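Local coordinates for SusD homolog (Bacteroides thetaiotaomicron, PDB 4MRU), which probably binds mucin O-glycans at the cell surface as a SusD-like outer-membrane lipoprotein of the glycan-uptake machinery, at residues Thr122-Pro127 / Asn426-Trp431; Met206-Cys211 / His434-Tyr439; Leu34-Gln39 / Phe45-Cys50. All coordinates share one frame; numbering follows the deposited sequence.

In the fold
The three contacts lie in the helical interior of this SusD-like chain, whose family belongs to the TPR clan. Contact 3 comes first along the chain and closes before contact 1 opens; contacts 1 and 2 alternate their segments. Helix 427-437 is common to contacts 1 and 2, whose centres are about 11 Å apart. Arg209 of contact 2 forms a salt bridge with Glu429 of contact 1. Contact 3 lies about 12 Å from contact 1, centre to centre, and Met46, Glu47 and Cys50 pack on its apolar side chains. Contacts 2 and 3, their centres about 21 Å apart, do not touch. Contact 1 thus sits between the arginine-carboxylate network of contact 2 and the loop-helix packing of contact 3.

Contact 1 (Thr122-Pro127 / Asn426-Trp431); sequences TDIYGP and NGIESW. With EDO (1,2-ethanediol), chain F.
Ile124 lays its side chain across Ile428 and against the CZ3 corner of Trp431, meeting both at about a right angle. CD1 of Ile124 does the closest touching, 3.9 Å from CD1 of Ile428. CG1 of Ile124 divides its contacts: it lies 4.1 Å from CG2 of Ile428 and as far from CZ3 of Trp431. The other branch, CG2 of Ile124, also reaches that CZ3 corner of the indole. The branch gets there because CG2 stands anti to the backbone N, with CG1 beside that N (chi1 -65°). With an alanine here these branches are gone, which is likely to open a gap between the Ile428 methyls and the Trp431 corner. Met46 and Cys50 of helix 40-54 close around the same group. The polar edge of the indole turns elsewhere, and its NE1 bonds to the carbonyl O of Met459.

Polar groups of each segment bond at the helix ends. Asn426 is the N-cap of helix 427-437, and its OD1 accepts a weak bond from Glu429 N at 3.4 Å. ND2 of Asn426 donates to O2 of the ethanediol, 2.9 Å away and bent to 143°. At the end of helix 104-125, Thr122 OG1 bonds to the carbonyl O of Gly126 at 2.6 Å.

To one side of the apolar patch, Asp123 and Glu429 share Arg209 NH2, which would probably offset their like charges. The join between the two helices is purely apolar, with no hydrogen bond across it, so it rests on the fit of branched carbons against each other and the indole.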
loop_
_atom_site.group_PDB
_atom_site.type_symbol
_atom_site.label_atom_id
_atom_site.label_comp_id
_atom_site.label_asym_id
_atom_site.label_seq_id
_atom_site.Cartn_x
_atom_site.Cartn_y
_atom_site.Cartn_z
ATOM N N THR A 122 3.150 -6.040 9.234
ATOM C CA THR A 122 4.530 -5.889 9.651
ATOM C C THR A 122 5.161 -4.636 8.995
ATOM O O THR A 122 5.984 -3.981 9.629
ATOM C CB THR A 122 5.432 -7.118 9.402
ATOM O OG1 THR A 122 6.740 -6.849 9.947
ATOM C CG2 THR A 122 5.575 -7.454 7.961
ATOM N N ASP A 123 4.791 -4.322 7.769
ATOM C CA ASP A 123 5.325 -3.106 7.130
ATOM C C ASP A 123 4.923 -1.829 7.858
ATOM O O ASP A 123 5.695 -0.860 7.882
ATOM C CB ASP A 123 4.904 -3.004 5.661
ATOM C CG ASP A 123 5.702 -3.934 4.750
ATOM O OD1 ASP A 123 6.668 -4.574 5.228
ATOM O OD2 ASP A 123 5.323 -4.031 3.571
ATOM N N ILE A 124 3.748 -1.830 8.483
ATOM C CA ILE A 124 3.306 -0.687 9.286
ATOM C C ILE A 124 4.043 -0.564 10.640
ATOM O O ILE A 124 4.347 0.565 11.073
ATOM C CB ILE A 124 1.788 -0.768 9.517
ATOM C CG1 ILE A 124 1.066 -0.622 8.177
ATOM C CG2 ILE A 124 1.310 0.298 10.488
ATOM C CD1 ILE A 124 -0.361 -1.134 8.248
ATOM N N TYR A 125 4.331 -1.680 11.297
ATOM C CA TYR A 125 4.795 -1.676 12.719
ATOM C C TYR A 125 6.210 -2.109 12.925
ATOM O O TYR A 125 6.839 -1.674 13.885
ATOM C CB TYR A 125 3.907 -2.585 13.573
ATOM C CG TYR A 125 2.502 -2.049 13.679
ATOM C CD1 TYR A 125 2.176 -1.072 14.606
ATOM C CD2 TYR A 125 1.513 -2.510 12.867
ATOM C CE1 TYR A 125 0.916 -0.523 14.670
ATOM C CE2 TYR A 125 0.227 -1.997 12.954
ATOM C CZ TYR A 125 -0.067 -1.015 13.858
ATOM O OH TYR A 125 -1.361 -0.535 13.948
ATOM N N GLY A 126 6.704 -2.980 12.054
ATOM C CA GLY A 126 7.962 -3.665 12.310
ATOM C C GLY A 126 7.685 -5.038 12.917
ATOM O O GLY A 126 6.922 -5.856 12.343
ATOM N N PRO A 127 8.208 -5.280 14.122
ATOM C CA PRO A 127 7.894 -6.555 14.820
ATOM C C PRO A 127 6.432 -6.665 15.118
ATOM O O PRO A 127 5.798 -5.658 15.499
ATOM C CB PRO A 127 8.665 -6.466 16.131
ATOM C CG PRO A 127 9.743 -5.486 15.822
ATOM C CD PRO A 127 9.147 -4.484 14.910
ATOM N N ASN A 426 -4.096 2.597 -2.993
ATOM C CA ASN A 426 -3.408 1.642 -2.110
ATOM C C ASN A 426 -2.296 2.374 -1.270
ATOM O O ASN A 426 -1.090 2.297 -1.567
ATOM C CB ASN A 426 -2.817 0.530 -2.944
ATOM C CG ASN A 426 -2.315 -0.663 -2.121
ATOM O OD1 ASN A 426 -2.133 -0.601 -0.912
ATOM N ND2 ASN A 426 -2.083 -1.751 -2.806
ATOM N N GLY A 427 -2.730 3.088 -0.242
ATOM C CA GLY A 427 -1.856 3.994 0.506
ATOM C C GLY A 427 -0.842 3.259 1.341
ATOM O O GLY A 427 0.255 3.760 1.568
ATOM N N ILE A 428 -1.196 2.067 1.845
ATOM C CA ILE A 428 -0.252 1.356 2.710
ATOM C C ILE A 428 0.951 0.952 1.844
ATOM O O ILE A 428 2.110 1.180 2.209
ATOM C CB ILE A 428 -0.855 0.153 3.445
ATOM C CG1 ILE A 428 -1.947 0.600 4.443
ATOM C CG2 ILE A 428 0.234 -0.628 4.199
ATOM C CD1 ILE A 428 -1.496 1.497 5.598
ATOM N N GLU A 429 0.710 0.418 0.657
ATOM C CA GLU A 429 1.842 0.050 -0.205
ATOM C C GLU A 429 2.668 1.262 -0.637
ATOM O O GLU A 429 3.896 1.194 -0.608
ATOM C CB GLU A 429 1.377 -0.689 -1.442
ATOM C CG GLU A 429 2.505 -1.073 -2.405
ATOM C CD GLU A 429 3.531 -2.037 -1.791
ATOM O OE1 GLU A 429 3.287 -2.663 -0.736
ATOM O OE2 GLU A 429 4.626 -2.147 -2.344
ATOM N N SER A 430 2.009 2.364 -1.019
ATOM C CA SER A 430 2.691 3.584 -1.423
ATOM C C SER A 430 3.458 4.212 -0.262
ATOM O O SER A 430 4.553 4.744 -0.420
ATOM C CB SER A 430 1.688 4.567 -2.005
ATOM O OG SER A 430 1.305 4.170 -3.301
ATOM N N TRP A 431 2.906 4.105 0.935
ATOM C CA TRP A 431 3.623 4.596 2.114
ATOM C C TRP A 431 4.908 3.789 2.330
ATOM O O TRP A 431 5.965 4.380 2.613
ATOM C CB TRP A 431 2.713 4.561 3.331
ATOM C CG TRP A 431 3.362 4.982 4.615
ATOM C CD1 TRP A 431 4.323 5.915 4.774
ATOM C CD2 TRP A 431 3.055 4.490 5.926
ATOM N NE1 TRP A 431 4.666 6.041 6.104
ATOM C CE2 TRP A 431 3.898 5.189 6.838
ATOM C CE3 TRP A 431 2.160 3.536 6.421
ATOM C CZ2 TRP A 431 3.867 4.968 8.214
ATOM C CZ3 TRP A 431 2.133 3.300 7.794
ATOM C CH2 TRP A 431 2.977 4.029 8.678
HETATM C C1 EDO F . -1.985 -6.497 -0.990
HETATM O O1 EDO F . -1.196 -5.766 -0.045
HETATM C C2 EDO F . -2.914 -5.464 -1.527
HETATM O O2 EDO F . -2.049 -4.544 -2.170
#

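Contact 2 (Met206-Cys211 / His434-Tyr439); sequences MAMRLC and HRRTGY
Segments 206-211 and 434-439 come together with Arg209 and Arg436 nearest, their CA atoms 7.1 Å apart. Arg436 carries the contact from its side. Its CG is anti to the backbone N (chi1 -178°), and the chain stays extended to CD before bending at chi3 (67°). The extended part brings CD of Arg436 to 3.2 Å from the carbonyl O of Arg209, close to CA of Arg209 as well. The bend then sets the guanidinium against the backbone of Met208.

The group is layered. The carbonyl O of Met208 lies over one face, 3.3 Å from NH1 of Arg436, but the angle is too poor for a hydrogen bond. On the opposite face CG2 of Thr437 sits above the centre, 3.5 Å from the plane. CG of Met208, a selenomethionine, packs against Arg436 NH2 at 3.7 Å. Cys211 SG approaches at the edge, near the plane, 3.2 Å from Arg436 NH1. Beyond these neighbours the charge has firmer partners: NH2 pairs with Glu433 and NH1 with Glu336, both as salt bridges.

The CB of Arg209 points away from the other segment, though its CD still comes near CD of Arg436. Besides Glu429 and Asp123, its guanidinium forms a salt bridge with Glu433, so Glu433 serves both arginines. Past the helix end, Thr437 OG1 accepts from Tyr439 N at 3.1 Å, an ST turn that spans Gly438.

No hydrogen bond joins the two segments. The carbonyl, the sulfur and the methyl box in a flat cation whose rotation its carboxylates probably fix. Glu433, bonded to both arginines, would probably offset the repulsion between them, which ties the two segments into one charge network.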
loop_
_atom_site.group_PDB
_atom_site.type_symbol
_atom_site.label_atom_id
_atom_site.label_comp_id
_atom_site.label_asym_id
_atom_site.label_seq_id
_atom_site.Cartn_x
_atom_site.Cartn_y
_atom_site.Cartn_z
HETATM N N MSE A 206 7.786 -8.170 -2.082
HETATM C CA MSE A 206 8.455 -8.339 -0.801
HETATM C C MSE A 206 9.956 -8.430 -0.950
HETATM O O MSE A 206 10.688 -7.874 -0.135
HETATM C CB MSE A 206 7.923 -9.607 -0.168
HETATM C CG MSE A 206 6.484 -9.428 0.306
HETATM SE SE MSE A 206 5.788 -11.173 0.950
HETATM C CE MSE A 206 7.346 -11.823 1.982
ATOM N N ALA A 207 10.432 -9.074 -2.003
ATOM C CA ALA A 207 11.872 -9.057 -2.295
ATOM C C ALA A 207 12.384 -7.636 -2.489
ATOM O O ALA A 207 13.422 -7.260 -1.938
ATOM C CB ALA A 207 12.186 -9.927 -3.508
HETATM N N MSE A 208 11.691 -6.818 -3.288
HETATM C CA MSE A 208 12.187 -5.468 -3.582
HETATM C C MSE A 208 12.232 -4.630 -2.311
HETATM O O MSE A 208 13.144 -3.834 -2.118
HETATM C CB MSE A 208 11.296 -4.795 -4.649
HETATM C CG MSE A 208 11.984 -3.598 -5.290
HETATM SE SE MSE A 208 13.564 -4.148 -6.366
HETATM C CE MSE A 208 12.672 -5.422 -7.539
ATOM N N ARG A 209 11.322 -4.911 -1.394
ATOM C CA ARG A 209 11.211 -4.216 -0.119
ATOM C C ARG A 209 12.492 -4.334 0.671
ATOM O O ARG A 209 12.827 -3.402 1.388
ATOM C CB ARG A 209 10.035 -4.748 0.722
ATOM C CG ARG A 209 9.697 -3.837 1.893
ATOM C CD ARG A 209 8.730 -2.690 1.535
ATOM N NE ARG A 209 7.368 -3.211 1.502
ATOM C CZ ARG A 209 6.467 -3.075 0.544
ATOM N NH1 ARG A 209 6.688 -2.353 -0.554
ATOM N NH2 ARG A 209 5.287 -3.659 0.732
ATOM N N LEU A 210 13.214 -5.452 0.508
ATOM C CA LEU A 210 14.395 -5.721 1.314
ATOM C C LEU A 210 15.729 -5.387 0.627
ATOM O O LEU A 210 16.813 -5.798 1.108
ATOM C CB LEU A 210 14.421 -7.197 1.731
ATOM C CG LEU A 210 13.126 -7.781 2.311
ATOM C CD1 LEU A 210 13.386 -9.191 2.817
ATOM C CD2 LEU A 210 12.562 -6.897 3.398
ATOM N N CYS A 211 15.678 -4.574 -0.421
ATOM C CA CYS A 211 16.888 -4.350 -1.229
ATOM C C CYS A 211 17.948 -3.494 -0.490
ATOM O O CYS A 211 19.111 -3.470 -0.892
ATOM C CB CYS A 211 16.509 -3.779 -2.591
ATOM S SG CYS A 211 16.045 -2.038 -2.463
ATOM N N HIS A 434 7.434 4.742 -0.225
ATOM C CA HIS A 434 7.914 6.083 0.069
ATOM C C HIS A 434 8.933 6.046 1.201
ATOM O O HIS A 434 10.003 6.628 1.106
ATOM C CB HIS A 434 6.756 7.072 0.394
ATOM C CG HIS A 434 7.241 8.396 0.906
ATOM N ND1 HIS A 434 7.682 9.403 0.076
ATOM C CD2 HIS A 434 7.477 8.826 2.167
ATOM C CE1 HIS A 434 8.153 10.400 0.799
ATOM N NE2 HIS A 434 8.007 10.095 2.072
ATOM N N ARG A 435 8.635 5.306 2.248
ATOM C CA ARG A 435 9.636 5.081 3.295
ATOM C C ARG A 435 10.941 4.412 2.782
ATOM O O ARG A 435 12.057 4.793 3.164
ATOM C CB ARG A 435 9.021 4.263 4.423
ATOM C CG ARG A 435 7.986 5.054 5.209
ATOM C CD ARG A 435 7.394 4.204 6.339
ATOM N NE ARG A 435 6.469 3.217 5.819
ATOM C CZ ARG A 435 6.058 2.126 6.474
ATOM N NH1 ARG A 435 6.515 1.860 7.676
ATOM N NH2 ARG A 435 5.215 1.281 5.880
ATOM N N ARG A 436 10.792 3.408 1.957
ATOM C CA ARG A 436 11.925 2.620 1.491
ATOM C C ARG A 436 12.846 3.445 0.605
ATOM O O ARG A 436 14.073 3.432 0.773
ATOM C CB ARG A 436 11.450 1.406 0.700
ATOM C CG ARG A 436 12.619 0.513 0.230
ATOM C CD ARG A 436 12.124 -0.807 -0.337
ATOM N NE ARG A 436 11.377 -0.614 -1.569
ATOM C CZ ARG A 436 11.905 -0.543 -2.790
ATOM N NH1 ARG A 436 13.202 -0.672 -2.975
ATOM N NH2 ARG A 436 11.115 -0.313 -3.841
ATOM N N THR A 437 12.244 4.128 -0.372
ATOM C CA THR A 437 13.015 4.749 -1.436
ATOM C C THR A 437 13.156 6.227 -1.310
ATOM O O THR A 437 14.015 6.796 -1.969
ATOM C CB THR A 437 12.362 4.478 -2.823
ATOM O OG1 THR A 437 11.128 5.196 -2.933
ATOM C CG2 THR A 437 12.118 2.994 -3.030
ATOM N N GLY A 438 12.264 6.881 -0.561
ATOM C CA GLY A 438 12.256 8.351 -0.451
ATOM C C GLY A 438 11.374 9.001 -1.499
ATOM O O GLY A 438 11.188 10.204 -1.509
ATOM N N TYR A 439 10.754 8.188 -2.336
ATOM C CA TYR A 439 9.938 8.676 -3.420
ATOM C C TYR A 439 8.486 8.130 -3.418
ATOM O O TYR A 439 8.195 7.105 -2.801
ATOM C CB TYR A 439 10.581 8.295 -4.745
ATOM C CG TYR A 439 12.060 8.611 -4.833
ATOM C CD1 TYR A 439 12.534 9.899 -4.601
ATOM C CD2 TYR A 439 12.971 7.617 -5.228
ATOM C CE1 TYR A 439 13.894 10.197 -4.689
ATOM C CE2 TYR A 439 14.321 7.894 -5.301
ATOM C CZ TYR A 439 14.771 9.186 -5.024
ATOM O OH TYR A 439 16.094 9.465 -5.141
#

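Contact 3 (Leu34-Gln39 / Phe45-Cys50); sequences LVIPAQ and FMEAMC
Segment 34-39 is an irregular stretch that runs past helix 40-54 just before entering it, and Ile36 and Glu47 have the nearest CA atoms, 7.8 Å apart. The helix is widened here by a pi-type turn, in which Cys50 N bonds to the carbonyl O of Phe45. Pro37 is the main contact on the loop side. CD of Pro37 rests 3.8 Å from CG of Glu47, and CG of Pro37 lies 4.1 Å from SE of Met46, a selenomethionine whose chain crosses the ring at about a right angle. Glu47 bends at chi2 (-71°), which brings its carboxylate across the Ile36 side chain. CG2 of Ile36 then meets CD of Glu47 at 4.1 Å, while the methyl CD1 of Ile36 lies near OE2. The acid meets the loop by van der Waals contact, without a hydrogen bond, and OE2 forms a salt bridge with Arg120.

Arg120 belongs to helix 104-125 and also packs on Ile36, Pro37 and Met46. Ile36 further touches Tyr322 and Trp324 of strand 322-325, and Met46 reaches Val86 of helix 81-100. The loop is thus wedged between its own following helix, helix 104-125 and that strand.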
loop_
_atom_site.group_PDB
_atom_site.type_symbol
_atom_site.label_atom_id
_atom_site.label_comp_id
_atom_site.label_asym_id
_atom_site.label_seq_id
_atom_site.Cartn_x
_atom_site.Cartn_y
_atom_site.Cartn_z
ATOM N N LEU A 34 -9.821 -8.919 4.625
ATOM C CA LEU A 34 -8.857 -8.357 5.610
ATOM C C LEU A 34 -7.554 -7.922 4.971
ATOM O O LEU A 34 -6.587 -7.531 5.664
ATOM C CB LEU A 34 -8.598 -9.413 6.659
ATOM C CG LEU A 34 -9.746 -9.589 7.660
ATOM C CD1 LEU A 34 -9.600 -10.893 8.434
ATOM C CD2 LEU A 34 -9.815 -8.408 8.615
ATOM N N VAL A 35 -7.480 -8.033 3.661
ATOM C CA VAL A 35 -6.337 -7.560 2.882
ATOM C C VAL A 35 -6.517 -6.056 2.741
ATOM O O VAL A 35 -5.930 -5.285 3.514
ATOM C CB VAL A 35 -6.195 -8.309 1.531
ATOM C CG1 VAL A 35 -5.098 -7.695 0.680
ATOM C CG2 VAL A 35 -5.905 -9.776 1.781
ATOM N N ILE A 36 -7.390 -5.617 1.831
ATOM C CA ILE A 36 -7.794 -4.232 1.869
ATOM C C ILE A 36 -9.102 -4.331 2.612
ATOM O O ILE A 36 -10.023 -5.033 2.150
ATOM C CB ILE A 36 -7.999 -3.598 0.491
ATOM C CG1 ILE A 36 -6.756 -3.726 -0.402
ATOM C CG2 ILE A 36 -8.366 -2.129 0.655
ATOM C CD1 ILE A 36 -5.617 -2.816 -0.072
ATOM N N PRO A 37 -9.171 -3.758 3.819
ATOM C CA PRO A 37 -10.360 -4.056 4.650
ATOM C C PRO A 37 -11.709 -3.707 3.988
ATOM O O PRO A 37 -11.959 -2.584 3.535
ATOM C CB PRO A 37 -10.145 -3.225 5.897
ATOM C CG PRO A 37 -8.951 -2.396 5.638
ATOM C CD PRO A 37 -8.193 -2.900 4.510
ATOM N N ALA A 38 -12.575 -4.689 3.997
ATOM C CA ALA A 38 -13.890 -4.559 3.419
ATOM C C ALA A 38 -14.954 -4.120 4.428
ATOM O O ALA A 38 -16.103 -3.904 4.033
ATOM C CB ALA A 38 -14.275 -5.889 2.793
ATOM N N GLN A 39 -14.578 -3.999 5.709
ATOM C CA GLN A 39 -15.422 -3.386 6.719
ATOM C C GLN A 39 -15.049 -1.926 6.855
ATOM O O GLN A 39 -13.887 -1.627 7.158
ATOM C CB GLN A 39 -15.244 -4.056 8.089
ATOM C CG GLN A 39 -15.492 -5.552 8.139
ATOM C CD GLN A 39 -14.837 -6.216 9.365
ATOM O OE1 GLN A 39 -15.552 -6.681 10.246
ATOM N NE2 GLN A 39 -13.465 -6.236 9.436
ATOM N N PHE A 45 -9.656 3.795 9.424
ATOM C CA PHE A 45 -8.403 3.962 10.151
ATOM C C PHE A 45 -7.213 3.527 9.312
ATOM O O PHE A 45 -6.253 4.276 9.157
ATOM C CB PHE A 45 -8.410 3.166 11.440
ATOM C CG PHE A 45 -9.472 3.600 12.423
ATOM C CD1 PHE A 45 -9.388 4.845 13.029
ATOM C CD2 PHE A 45 -10.523 2.792 12.714
ATOM C CE1 PHE A 45 -10.364 5.268 13.897
ATOM C CE2 PHE A 45 -11.506 3.188 13.621
ATOM C CZ PHE A 45 -11.414 4.424 14.214
HETATM N N MSE A 46 -7.253 2.305 8.808
HETATM C CA MSE A 46 -6.053 1.705 8.181
HETATM C C MSE A 46 -5.785 2.293 6.820
HETATM O O MSE A 46 -4.651 2.620 6.485
HETATM C CB MSE A 46 -6.256 0.197 8.102
HETATM C CG MSE A 46 -5.023 -0.531 7.630
HETATM SE SE MSE A 46 -5.458 -2.451 7.842
HETATM C CE MSE A 46 -3.525 -3.029 7.862
ATOM N N GLU A 47 -6.834 2.487 6.032
ATOM C CA GLU A 47 -6.677 2.951 4.665
ATOM C C GLU A 47 -6.889 4.447 4.452
ATOM O O GLU A 47 -6.117 5.085 3.740
ATOM C CB GLU A 47 -7.673 2.208 3.784
ATOM C CG GLU A 47 -7.405 0.735 3.717
ATOM C CD GLU A 47 -6.161 0.417 2.930
ATOM O OE1 GLU A 47 -5.917 1.040 1.850
ATOM O OE2 GLU A 47 -5.444 -0.493 3.359
ATOM N N ALA A 48 -7.970 5.000 4.987
ATOM C CA ALA A 48 -8.317 6.382 4.687
ATOM C C ALA A 48 -7.414 7.356 5.475
ATOM O O ALA A 48 -6.735 8.202 4.910
ATOM C CB ALA A 48 -9.799 6.637 4.977
HETATM N N MSE A 49 -7.360 7.141 6.766
HETATM C CA MSE A 49 -6.526 7.977 7.658
HETATM C C MSE A 49 -5.058 7.627 7.546
HETATM O O MSE A 49 -4.223 8.510 7.312
HETATM C CB MSE A 49 -7.013 7.783 9.064
HETATM C CG MSE A 49 -8.355 8.403 9.340
HETATM SE SE MSE A 49 -8.644 8.055 11.253
HETATM C CE MSE A 49 -10.599 8.310 11.395
ATOM N N CYS A 50 -4.694 6.372 7.784
ATOM C CA CYS A 50 -3.248 6.013 7.829
ATOM C C CYS A 50 -2.556 5.968 6.423
ATOM O O CYS A 50 -1.757 6.859 6.091
ATOM C CB CYS A 50 -3.082 4.705 8.596
ATOM S SG CYS A 50 -1.348 4.148 8.738
#